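Local structure of carboxylesterase (Ferroplasma acidiphilum, 3WJ2) at residues Ile150-Asp155 with Asn160-Leu165; Ser230-Asp235 with Glu258-Lys263; Pro252-Glu257 with Gly273-Gly278; Lys263-Glu266 with Arg270-Gly273. The protein probably hydrolyses carboxylic esters as a carboxylesterase of the alpha/beta hydrolase fold. All coordinates share one frame; numbering follows the deposited sequence.

How the contacts relate
Contact 1 comes first and links strand 150-155 to helix 157-172 across the sharp turn at their junction. It is complete before contact 2 opens at 230-235, a loop that packs across more than twenty residues onto helix 254-266. Contact 3 begins just before that helix and runs into its first turn, between the two segments of contact 2, and ends on strand 271-280, so the two cross; Glu258 also joins them, pairing with Arg275. Contact 4 takes up the helix at Lys263, where contact 2 ends, and closes a tight turn inside the span of contact 3, meeting it at Gly273. Contacts 1, 3 and 4 reach the same sheet, and Pro231 and Tyr260 of contact 2 touch helix 157-172.

Contact 1 of 4, residues Ile150-Asp155 with Asn160-Leu165; sequences IGVAGD and NLAAAL
Ala162 sets its methyl against the backbone of strand 150-155, and here the two backbones come nearest. Its CB lies 4.1 Å from Ala153 C and 4.4 Å from Gly154 N, and the CA atoms of Ala153 and Ala162 are 5.6 Å apart. Small residues on both sides let the two axes approach to 6.9 Å, at an angle of 146° between their directions. Val152 carries the contact toward the start of the strand by splitting its two methyls: CG2 rests 4.1 Å from Ala162 CB and beside the carbonyl of the same residue, while CG1, anti to the carbonyl carbon of Val152 (chi1 -64°), turns to Leu165. There the contact thins to one touch, 4.2 Å between Val152 CG1 and Leu165 CD2, against the several that Val152 and Ala162 make. Methyls pack on methyls and on backbone by van der Waals contact, and even the sparser end is shut off from solvent, for all the touching residues are buried. Strand, sharp turn and helix, with Gly154, Ser156 and Gly158 in the GxSxG pattern, are consistent with the nucleophile elbow of an alpha/beta hydrolase. In the sheet, strand 150-155 runs between strands 78-82 and 180-183, and Ala153 touches both. Helix 125-139 closes in beside the contact, with Phe134 on Val152 and Ala130 on Leu165, while Leu182 of strand 180-183 meets Ala162.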
loop_
_atom_site.group_PDB
_atom_site.type_symbol
_atom_site.label_atom_id
_atom_site.label_comp_id
_atom_site.label_asym_id
_atom_site.label_seq_id
_atom_site.Cartn_x
_atom_site.Cartn_y
_atom_site.Cartn_z
ATOM N N ILE B 150 -5.252 34.316 14.809
ATOM C CA ILE B 150 -6.416 33.405 14.622
ATOM C C ILE B 150 -6.101 32.388 13.583
ATOM O O ILE B 150 -5.737 32.775 12.442
ATOM C CB ILE B 150 -7.617 34.247 14.217
ATOM C CG1 ILE B 150 -7.905 35.315 15.323
ATOM C CG2 ILE B 150 -8.866 33.345 14.038
ATOM C CD1 ILE B 150 -9.018 36.265 14.897
ATOM N N GLY B 151 -6.258 31.104 13.969
ATOM C CA GLY B 151 -6.159 29.961 12.972
ATOM C C GLY B 151 -7.532 29.329 12.839
ATOM O O GLY B 151 -8.503 29.756 13.440
ATOM N N VAL B 152 -7.558 28.358 11.945
ATOM C CA VAL B 152 -8.814 27.627 11.698
ATOM C C VAL B 152 -8.551 26.157 11.770
ATOM O O VAL B 152 -7.437 25.704 11.543
ATOM C CB VAL B 152 -9.483 27.977 10.363
ATOM C CG1 VAL B 152 -9.927 29.471 10.370
ATOM C CG2 VAL B 152 -8.540 27.719 9.129
ATOM N N ALA B 153 -9.612 25.403 12.119
ATOM C CA ALA B 153 -9.412 23.957 12.323
ATOM C C ALA B 153 -10.723 23.246 12.141
ATOM O O ALA B 153 -11.784 23.891 12.235
ATOM C CB ALA B 153 -8.898 23.757 13.735
ATOM N N GLY B 154 -10.658 21.957 11.925
ATOM C CA GLY B 154 -11.959 21.167 11.918
ATOM C C GLY B 154 -11.643 19.674 11.770
ATOM O O GLY B 154 -10.481 19.315 11.720
ATOM N N ASP B 155 -12.690 18.890 11.847
ATOM C CA ASP B 155 -12.582 17.458 11.538
ATOM C C ASP B 155 -13.576 17.078 10.530
ATOM O O ASP B 155 -14.663 17.576 10.445
ATOM C CB ASP B 155 -12.780 16.641 12.837
ATOM C CG ASP B 155 -14.132 16.837 13.483
ATOM O OD1 ASP B 155 -14.409 17.949 14.002
ATOM O OD2 ASP B 155 -15.019 15.940 13.423
ATOM N N ASN B 160 -12.826 20.043 5.888
ATOM C CA ASN B 160 -12.991 20.490 4.457
ATOM C C ASN B 160 -13.231 21.987 4.450
ATOM O O ASN B 160 -12.630 22.750 3.706
ATOM C CB ASN B 160 -14.119 19.756 3.827
ATOM C CG ASN B 160 -14.571 20.398 2.554
ATOM O OD1 ASN B 160 -15.323 21.329 2.541
ATOM N ND2 ASN B 160 -14.211 19.782 1.461
ATOM N N LEU B 161 -14.135 22.469 5.345
ATOM C CA LEU B 161 -14.466 23.916 5.367
ATOM C C LEU B 161 -13.212 24.786 5.696
ATOM O O LEU B 161 -13.008 25.844 5.115
ATOM C CB LEU B 161 -15.558 24.227 6.449
ATOM C CG LEU B 161 -16.803 23.514 6.087
ATOM C CD1 LEU B 161 -17.880 23.781 7.260
ATOM C CD2 LEU B 161 -17.470 23.891 4.746
ATOM N N ALA B 162 -12.374 24.283 6.655
ATOM C CA ALA B 162 -11.197 24.958 7.080
ATOM C C ALA B 162 -10.198 25.050 5.861
ATOM O O ALA B 162 -9.712 26.135 5.610
ATOM C CB ALA B 162 -10.561 24.278 8.211
ATOM N N ALA B 163 -10.041 23.937 5.152
ATOM C CA ALA B 163 -9.052 23.920 4.043
ATOM C C ALA B 163 -9.651 24.830 2.979
ATOM O O ALA B 163 -8.885 25.608 2.374
ATOM C CB ALA B 163 -8.911 22.533 3.498
ATOM N N ALA B 164 -10.930 24.747 2.667
ATOM C CA ALA B 164 -11.525 25.515 1.553
ATOM C C ALA B 164 -11.526 27.003 1.811
ATOM O O ALA B 164 -11.281 27.783 0.888
ATOM C CB ALA B 164 -12.912 25.017 1.342
ATOM N N LEU B 165 -11.774 27.409 3.057
ATOM C CA LEU B 165 -11.864 28.852 3.311
ATOM C C LEU B 165 -10.453 29.424 3.101
ATOM O O LEU B 165 -10.353 30.568 2.613
ATOM C CB LEU B 165 -12.483 29.209 4.688
ATOM C CG LEU B 165 -11.587 28.988 5.903
ATOM C CD1 LEU B 165 -10.824 30.252 6.206
ATOM C CD2 LEU B 165 -12.527 28.743 7.113
#

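Contact 2 of 4, residues Ser230-Asp235 with Glu258-Lys263; sequences SPLVAD and ETYVKK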
loop_
_atom_site.group_PDB
_atom_site.type_symbol
_atom_site.label_atom_id
_atom_site.label_comp_id
_atom_site.label_asym_id
_atom_site.label_seq_id
_atom_site.Cartn_x
_atom_site.Cartn_y
_atom_site.Cartn_z
ATOM N N SER B 230 -14.368 21.031 -3.165
ATOM C CA SER B 230 -13.335 19.982 -3.112
ATOM C C SER B 230 -11.988 20.656 -3.328
ATOM O O SER B 230 -11.563 20.918 -4.498
ATOM C CB SER B 230 -13.462 18.846 -4.210
ATOM O OG SER B 230 -14.682 18.035 -4.037
ATOM N N PRO B 231 -11.219 20.987 -2.316
ATOM C CA PRO B 231 -9.949 21.697 -2.426
ATOM C C PRO B 231 -8.945 20.990 -3.337
ATOM O O PRO B 231 -8.049 21.647 -3.873
ATOM C CB PRO B 231 -9.421 21.718 -0.950
ATOM C CG PRO B 231 -10.744 21.879 -0.187
ATOM C CD PRO B 231 -11.736 20.935 -0.928
ATOM N N LEU B 232 -9.074 19.666 -3.498
ATOM C CA LEU B 232 -8.097 18.985 -4.331
ATOM C C LEU B 232 -8.287 19.381 -5.780
ATOM O O LEU B 232 -7.403 19.054 -6.564
ATOM C CB LEU B 232 -8.200 17.433 -4.148
ATOM C CG LEU B 232 -7.268 17.057 -3.032
ATOM C CD1 LEU B 232 -7.627 15.585 -2.561
ATOM C CD2 LEU B 232 -5.735 17.097 -3.440
ATOM N N VAL B 233 -9.373 20.048 -6.145
ATOM C CA VAL B 233 -9.508 20.484 -7.570
ATOM C C VAL B 233 -8.824 21.821 -7.829
ATOM O O VAL B 233 -8.837 22.264 -9.019
ATOM C CB VAL B 233 -10.988 20.345 -8.080
ATOM C CG1 VAL B 233 -11.524 18.920 -7.865
ATOM C CG2 VAL B 233 -11.832 21.313 -7.491
ATOM N N ALA B 234 -8.286 22.523 -6.808
ATOM C CA ALA B 234 -7.537 23.804 -6.972
ATOM C C ALA B 234 -6.372 23.544 -7.916
ATOM O O ALA B 234 -5.838 22.457 -7.993
ATOM C CB ALA B 234 -6.996 24.325 -5.668
ATOM N N ASP B 235 -6.020 24.558 -8.662
ATOM C CA ASP B 235 -4.882 24.320 -9.546
ATOM C C ASP B 235 -3.568 24.878 -8.969
ATOM O O ASP B 235 -2.502 24.669 -9.551
ATOM C CB ASP B 235 -5.213 24.773 -10.989
ATOM C CG ASP B 235 -5.663 26.198 -11.049
ATOM O OD1 ASP B 235 -5.213 26.997 -10.180
ATOM O OD2 ASP B 235 -6.482 26.519 -11.980
ATOM N N GLU B 258 -3.554 12.494 2.205
ATOM C CA GLU B 258 -2.099 12.339 2.226
ATOM C C GLU B 258 -1.603 12.977 0.911
ATOM O O GLU B 258 -0.567 13.685 0.986
ATOM C CB GLU B 258 -1.724 10.855 2.329
ATOM C CG GLU B 258 -2.221 10.364 3.761
ATOM C CD GLU B 258 -1.679 9.015 4.156
ATOM O OE1 GLU B 258 -1.051 8.252 3.311
ATOM O OE2 GLU B 258 -1.891 8.641 5.325
ATOM N N THR B 259 -2.418 12.921 -0.127
ATOM C CA THR B 259 -2.017 13.677 -1.386
ATOM C C THR B 259 -2.051 15.167 -1.139
ATOM O O THR B 259 -1.107 15.900 -1.483
ATOM C CB THR B 259 -2.976 13.363 -2.503
ATOM O OG1 THR B 259 -2.836 11.951 -2.845
ATOM C CG2 THR B 259 -2.839 14.283 -3.735
ATOM N N TYR B 260 -3.058 15.651 -0.380
ATOM C CA TYR B 260 -3.126 17.068 -0.121
ATOM C C TYR B 260 -1.918 17.609 0.609
ATOM O O TYR B 260 -1.414 18.707 0.284
ATOM C CB TYR B 260 -4.447 17.388 0.635
ATOM C CG TYR B 260 -4.866 18.860 0.622
ATOM C CD1 TYR B 260 -5.413 19.354 -0.552
ATOM C CD2 TYR B 260 -4.740 19.702 1.703
ATOM C CE1 TYR B 260 -5.917 20.695 -0.627
ATOM C CE2 TYR B 260 -5.193 21.048 1.625
ATOM C CZ TYR B 260 -5.731 21.515 0.416
ATOM O OH TYR B 260 -6.233 22.799 0.350
ATOM N N VAL B 261 -1.437 16.943 1.677
ATOM C CA VAL B 261 -0.208 17.349 2.336
ATOM C C VAL B 261 0.985 17.512 1.370
ATOM O O VAL B 261 1.734 18.486 1.476
ATOM C CB VAL B 261 0.272 16.224 3.409
ATOM C CG1 VAL B 261 1.774 16.540 3.926
ATOM C CG2 VAL B 261 -0.608 16.294 4.451
ATOM N N LYS B 262 1.109 16.505 0.522
ATOM C CA LYS B 262 2.207 16.488 -0.466
ATOM C C LYS B 262 2.076 17.625 -1.432
ATOM O O LYS B 262 3.102 18.265 -1.724
ATOM C CB LYS B 262 2.251 15.200 -1.178
ATOM C CG LYS B 262 2.622 13.962 -0.213
ATOM C CD LYS B 262 2.352 12.620 -0.793
ATOM C CE LYS B 262 3.001 11.544 0.215
ATOM N NZ LYS B 262 2.677 10.228 -0.259
ATOM N N LYS B 263 0.862 17.919 -1.867
ATOM C CA LYS B 263 0.669 19.095 -2.772
ATOM C C LYS B 263 1.021 20.390 -2.102
ATOM O O LYS B 263 1.533 21.331 -2.705
ATOM C CB LYS B 263 -0.769 19.159 -3.332
ATOM C CG LYS B 263 -1.169 17.932 -4.210
ATOM C CD LYS B 263 -0.223 17.974 -5.406
ATOM C CE LYS B 263 -0.719 19.124 -6.379
ATOM N NZ LYS B 263 0.312 19.247 -7.558
#
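The ring of Tyr260 lays its CD1-CE1 side along Pro231 and Leu232, and each meets it differently. Leu232 approaches the rim: CD2 lies near the ring plane, 3.7 Å from Tyr260 CD1. Pro231 comes obliquely to the phenol end, its CB 3.6 Å from Tyr260 OH and 3.7 Å from Tyr260 CE1. The reach follows from a CG held anti to the backbone N (chi1 -163°), which carries the ring away from the helix and toward the 3-10 turn at 231-233. Just before it in the helix, Thr259 CG2 touches Leu232 CD2 at 4.0 Å, the two side chains running roughly at right angles. Thr259 turns its hydroxyl to another purpose, bonding Phe192 O of a second subunit. A leucine in place of Tyr260 would probably leave Pro231 without the phenol end it packs on and open a gap between the turn and the helix. The ring of Phe237 also meets Tyr260 nearly at a right angle, and Met245 of strand 243-248 lies against it. The arrangement is a 3-10 turn, in the loop before strand 243-248, packed on helix 254-266 of the alpha/beta hydrolase fold at a subunit interface.

Contact 3 of 4, residues Pro252-Glu257 with Gly273-Gly278; sequences PLRDPE and GIRGIG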
loop_
_atom_site.group_PDB
_atom_site.type_symbol
_atom_site.label_atom_id
_atom_site.label_comp_id
_atom_site.label_asym_id
_atom_site.label_seq_id
_atom_site.Cartn_x
_atom_site.Cartn_y
_atom_site.Cartn_z
ATOM N N PRO B 252 -11.638 5.424 4.657
ATOM C CA PRO B 252 -11.762 5.640 3.183
ATOM C C PRO B 252 -11.237 7.000 2.684
ATOM O O PRO B 252 -10.807 7.142 1.536
ATOM C CB PRO B 252 -13.227 5.432 2.867
ATOM C CG PRO B 252 -13.938 5.528 4.249
ATOM C CD PRO B 252 -12.959 5.232 5.315
ATOM N N LEU B 253 -11.285 8.043 3.548
ATOM C CA LEU B 253 -10.866 9.386 3.165
ATOM C C LEU B 253 -9.358 9.623 3.182
ATOM O O LEU B 253 -8.887 10.706 2.884
ATOM C CB LEU B 253 -11.468 10.430 4.154
ATOM C CG LEU B 253 -12.955 10.447 4.048
ATOM C CD1 LEU B 253 -13.502 11.735 4.824
ATOM C CD2 LEU B 253 -13.586 10.332 2.720
ATOM N N ARG B 254 -8.543 8.638 3.614
ATOM C CA ARG B 254 -7.148 8.824 3.905
ATOM C C ARG B 254 -6.308 9.206 2.661
ATOM O O ARG B 254 -5.478 10.102 2.743
ATOM C CB ARG B 254 -6.601 7.484 4.467
ATOM C CG ARG B 254 -5.083 7.473 4.791
ATOM C CD ARG B 254 -4.610 6.013 4.987
ATOM N NE ARG B 254 -4.462 5.443 3.658
ATOM C CZ ARG B 254 -4.149 4.147 3.495
ATOM N NH1 ARG B 254 -4.166 3.297 4.534
ATOM N NH2 ARG B 254 -3.968 3.678 2.261
ATOM N N ASP B 255 -6.442 8.440 1.585
ATOM C CA ASP B 255 -5.432 8.688 0.476
ATOM C C ASP B 255 -5.489 10.147 -0.102
ATOM O O ASP B 255 -4.429 10.787 -0.218
ATOM C CB ASP B 255 -5.547 7.678 -0.644
ATOM C CG ASP B 255 -4.973 6.259 -0.235
ATOM O OD1 ASP B 255 -4.288 6.153 0.787
ATOM O OD2 ASP B 255 -5.234 5.309 -0.997
ATOM N N PRO B 256 -6.702 10.681 -0.370
ATOM C CA PRO B 256 -6.698 12.090 -0.822
ATOM C C PRO B 256 -6.099 13.074 0.178
ATOM O O PRO B 256 -5.491 14.088 -0.222
ATOM C CB PRO B 256 -8.213 12.380 -1.101
ATOM C CG PRO B 256 -8.841 10.980 -1.381
ATOM C CD PRO B 256 -8.064 10.115 -0.351
ATOM N N GLU B 257 -6.242 12.789 1.491
ATOM C CA GLU B 257 -5.632 13.679 2.443
ATOM C C GLU B 257 -4.146 13.693 2.401
ATOM O O GLU B 257 -3.488 14.674 2.682
ATOM C CB GLU B 257 -6.116 13.256 3.897
ATOM C CG GLU B 257 -7.636 13.447 4.052
ATOM C CD GLU B 257 -8.167 12.645 5.225
ATOM O OE1 GLU B 257 -7.345 11.932 5.825
ATOM O OE2 GLU B 257 -9.435 12.734 5.456
ATOM N N GLY B 273 2.314 16.321 8.221
ATOM C CA GLY B 273 1.233 15.366 8.073
ATOM C C GLY B 273 1.562 14.112 8.872
ATOM O O GLY B 273 2.671 13.555 8.724
ATOM N N ILE B 274 0.562 13.629 9.658
ATOM C CA ILE B 274 0.772 12.334 10.386
ATOM C C ILE B 274 -0.390 11.424 10.118
ATOM O O ILE B 274 -1.527 11.905 10.093
ATOM C CB ILE B 274 0.996 12.516 11.920
ATOM C CG1 ILE B 274 -0.112 13.396 12.476
ATOM C CG2 ILE B 274 2.414 13.116 12.213
ATOM C CD1 ILE B 274 -0.156 13.364 14.036
ATOM N N ARG B 275 -0.111 10.121 9.868
ATOM C CA ARG B 275 -1.154 9.081 9.774
ATOM C C ARG B 275 -1.173 8.304 11.058
ATOM O O ARG B 275 -0.113 7.851 11.506
ATOM C CB ARG B 275 -0.810 8.117 8.621
ATOM C CG ARG B 275 -1.760 6.929 8.563
ATOM C CD ARG B 275 -1.129 5.754 7.738
ATOM N NE ARG B 275 -1.124 6.094 6.300
ATOM C CZ ARG B 275 -1.027 5.108 5.388
ATOM N NH1 ARG B 275 -0.769 3.809 5.782
ATOM N NH2 ARG B 275 -1.174 5.484 4.089
ATOM N N GLY B 276 -2.375 8.268 11.659
ATOM C CA GLY B 276 -2.463 7.489 12.947
ATOM C C GLY B 276 -2.578 6.018 12.647
ATOM O O GLY B 276 -3.551 5.598 11.968
ATOM N N ILE B 277 -1.594 5.268 13.171
ATOM C CA ILE B 277 -1.539 3.806 12.892
ATOM C C ILE B 277 -2.682 3.139 13.676
ATOM O O ILE B 277 -2.878 3.405 14.868
ATOM C CB ILE B 277 -0.169 3.310 13.246
ATOM C CG1 ILE B 277 0.824 3.872 12.193
ATOM C CG2 ILE B 277 -0.132 1.727 13.108
ATOM C CD1 ILE B 277 2.272 3.844 12.745
ATOM N N GLY B 278 -3.447 2.337 12.971
ATOM C CA GLY B 278 -4.606 1.664 13.605
ATOM C C GLY B 278 -5.814 2.521 13.797
ATOM O O GLY B 278 -6.817 2.044 14.383
#
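Arg254 and Arg275 meet guanidinium on guanidinium, the one side-chain pair that joins these two segments. Along 252-257, Arg254 begins the helix and sends its side chain toward the strand: CG is anti to the backbone N (chi1 178°) and the chain bends at chi3, which brings the flat group over Arg275. The planes are only 11° apart and the centres 3.8 Å apart. Arg275 NH2 sits over the middle of the Arg254 group, 3.3 Å from Arg254 CZ, while Arg254 CD covers the rim of the Arg275 plane. The stacked cations are probably eased by nearby acids, and Asp255, next in sequence, is one. Its OD1 takes two bonds from Arg254, 3.0 Å from Arg254 NE and 2.9 Å from Arg254 NH2, a side-on grip in the guanidinium plane that fixes the group's rotation. Arg275 NE makes a salt bridge with Glu258 OE2, so the two acids probably offset much of the charge, although Arg275 of the third subunit brings a further like charge close; Arg254 NH1 adds a plain hydrogen bond to the backbone carbonyl of Glu249. A leucine at Arg254, with no guanidinium, would probably leave Asp255 OD1 without its charged mate and a gap over the face of Arg275. Helix and strand belong to the beta-alpha-beta unit 243-248, 254-266, 271-280 at the sheet margin of the alpha/beta hydrolase fold, where Arg275 pairs antiparallel with a strand of the third subunit and the sheet runs on between chains.

Contact 4 of 4, residues Lys263-Glu266 with Arg270-Gly273; sequences KLRE and RAVG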
loop_
_atom_site.group_PDB
_atom_site.type_symbol
_atom_site.label_atom_id
_atom_site.label_comp_id
_atom_site.label_asym_id
_atom_site.label_seq_id
_atom_site.Cartn_x
_atom_site.Cartn_y
_atom_site.Cartn_z
ATOM N N LYS B 263 0.862 17.919 -1.867
ATOM C CA LYS B 263 0.669 19.095 -2.772
ATOM C C LYS B 263 1.021 20.390 -2.102
ATOM O O LYS B 263 1.533 21.331 -2.705
ATOM C CB LYS B 263 -0.769 19.159 -3.332
ATOM C CG LYS B 263 -1.169 17.932 -4.210
ATOM C CD LYS B 263 -0.223 17.974 -5.406
ATOM C CE LYS B 263 -0.719 19.124 -6.379
ATOM N NZ LYS B 263 0.312 19.247 -7.558
ATOM N N LEU B 264 0.643 20.561 -0.817
ATOM C CA LEU B 264 0.991 21.720 -0.068
ATOM C C LEU B 264 2.528 21.890 -0.037
ATOM O O LEU B 264 3.007 22.974 -0.267
ATOM C CB LEU B 264 0.454 21.728 1.428
ATOM C CG LEU B 264 -1.067 21.816 1.422
ATOM C CD1 LEU B 264 -1.560 21.791 2.912
ATOM C CD2 LEU B 264 -1.652 23.090 0.842
ATOM N N ARG B 265 3.264 20.815 0.303
ATOM C CA ARG B 265 4.757 20.899 0.435
ATOM C C ARG B 265 5.376 21.153 -0.965
ATOM O O ARG B 265 6.320 21.934 -0.969
ATOM C CB ARG B 265 5.282 19.570 1.015
ATOM C CG ARG B 265 4.878 19.364 2.537
ATOM C CD ARG B 265 5.462 20.459 3.408
ATOM N NE ARG B 265 6.931 20.505 3.251
ATOM C CZ ARG B 265 7.603 21.581 2.911
ATOM N NH1 ARG B 265 6.990 22.730 2.644
ATOM N NH2 ARG B 265 8.965 21.521 2.818
ATOM N N GLU B 266 4.816 20.534 -1.986
ATOM C CA GLU B 266 5.288 20.845 -3.400
ATOM C C GLU B 266 5.171 22.319 -3.739
ATOM O O GLU B 266 6.023 22.854 -4.565
ATOM C CB GLU B 266 4.485 20.019 -4.363
ATOM C CG GLU B 266 4.815 20.218 -5.868
ATOM C CD GLU B 266 3.837 19.409 -6.671
ATOM O OE1 GLU B 266 2.639 19.801 -6.658
ATOM O OE2 GLU B 266 4.239 18.368 -7.281
ATOM N N ARG B 270 4.361 25.448 4.481
ATOM C CA ARG B 270 4.790 24.657 5.703
ATOM C C ARG B 270 3.664 23.657 5.988
ATOM O O ARG B 270 2.495 24.059 5.933
ATOM C CB ARG B 270 4.951 25.522 6.908
ATOM C CG ARG B 270 6.318 26.163 7.010
ATOM C CD ARG B 270 6.246 27.162 8.159
ATOM N NE ARG B 270 6.160 26.455 9.429
ATOM C CZ ARG B 270 5.604 26.861 10.571
ATOM N NH1 ARG B 270 5.025 28.081 10.705
ATOM N NH2 ARG B 270 5.705 26.086 11.621
ATOM N N ALA B 271 4.009 22.377 6.141
ATOM C CA ALA B 271 2.901 21.424 6.442
ATOM C C ALA B 271 3.558 20.261 7.125
ATOM O O ALA B 271 4.676 19.830 6.760
ATOM C CB ALA B 271 2.173 21.012 5.221
ATOM N N VAL B 272 2.876 19.738 8.148
ATOM C CA VAL B 272 3.229 18.451 8.776
ATOM C C VAL B 272 2.059 17.553 8.651
ATOM O O VAL B 272 0.909 17.997 8.855
ATOM C CB VAL B 272 3.698 18.726 10.257
ATOM C CG1 VAL B 272 2.634 19.488 11.153
ATOM C CG2 VAL B 272 4.087 17.345 10.879
ATOM N N GLY B 273 2.314 16.321 8.221
ATOM C CA GLY B 273 1.233 15.366 8.073
ATOM C C GLY B 273 1.562 14.112 8.872
ATOM O O GLY B 273 2.671 13.555 8.724
#
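Lys263 NZ and Glu266 OE1 form a 2.6 Å salt bridge along the last turn of helix 254-266, while the two residues between them, Leu264 and Arg265, carry the contact to Ala271. The lysine meets the syn lone pair of the carboxylate oxygen. This is the point where the helix of the beta-alpha-beta unit 243-248, 254-266, 271-280 hands over to its second strand, by a turn of three residues. Leu264 and Arg265 both lie against Ala271. Leu264 does so through the start of its side chain, CB standing 4.2 Å from Ala271 CB, an apolar touch that reaches on to Ala243 of the adjoining strand. Arg265 comes closer by folding back on itself: with chi1 -70° its CG lies beside the backbone N, and further bends at chi2 (-61°) and chi3 (-57°) swing CD over the start of the strand. There CD lies 3.5 Å from Ala271 O and 3.8 Å from Ala271 CB, so the aliphatic part of the arginine packs on the backbone and methyl of one residue. The folded guanidinium is held from both sides of the subunit boundary: NH1 bonds Val269 O in the turn, and NE makes a salt bridge with Asp8 of the third subunit. Arg270 turns away from the helix and likewise pairs with Asp291 of the third subunit. Even so its backbone stays near the folded arginine, with Arg265 NH1 4.2 Å from Arg270 N.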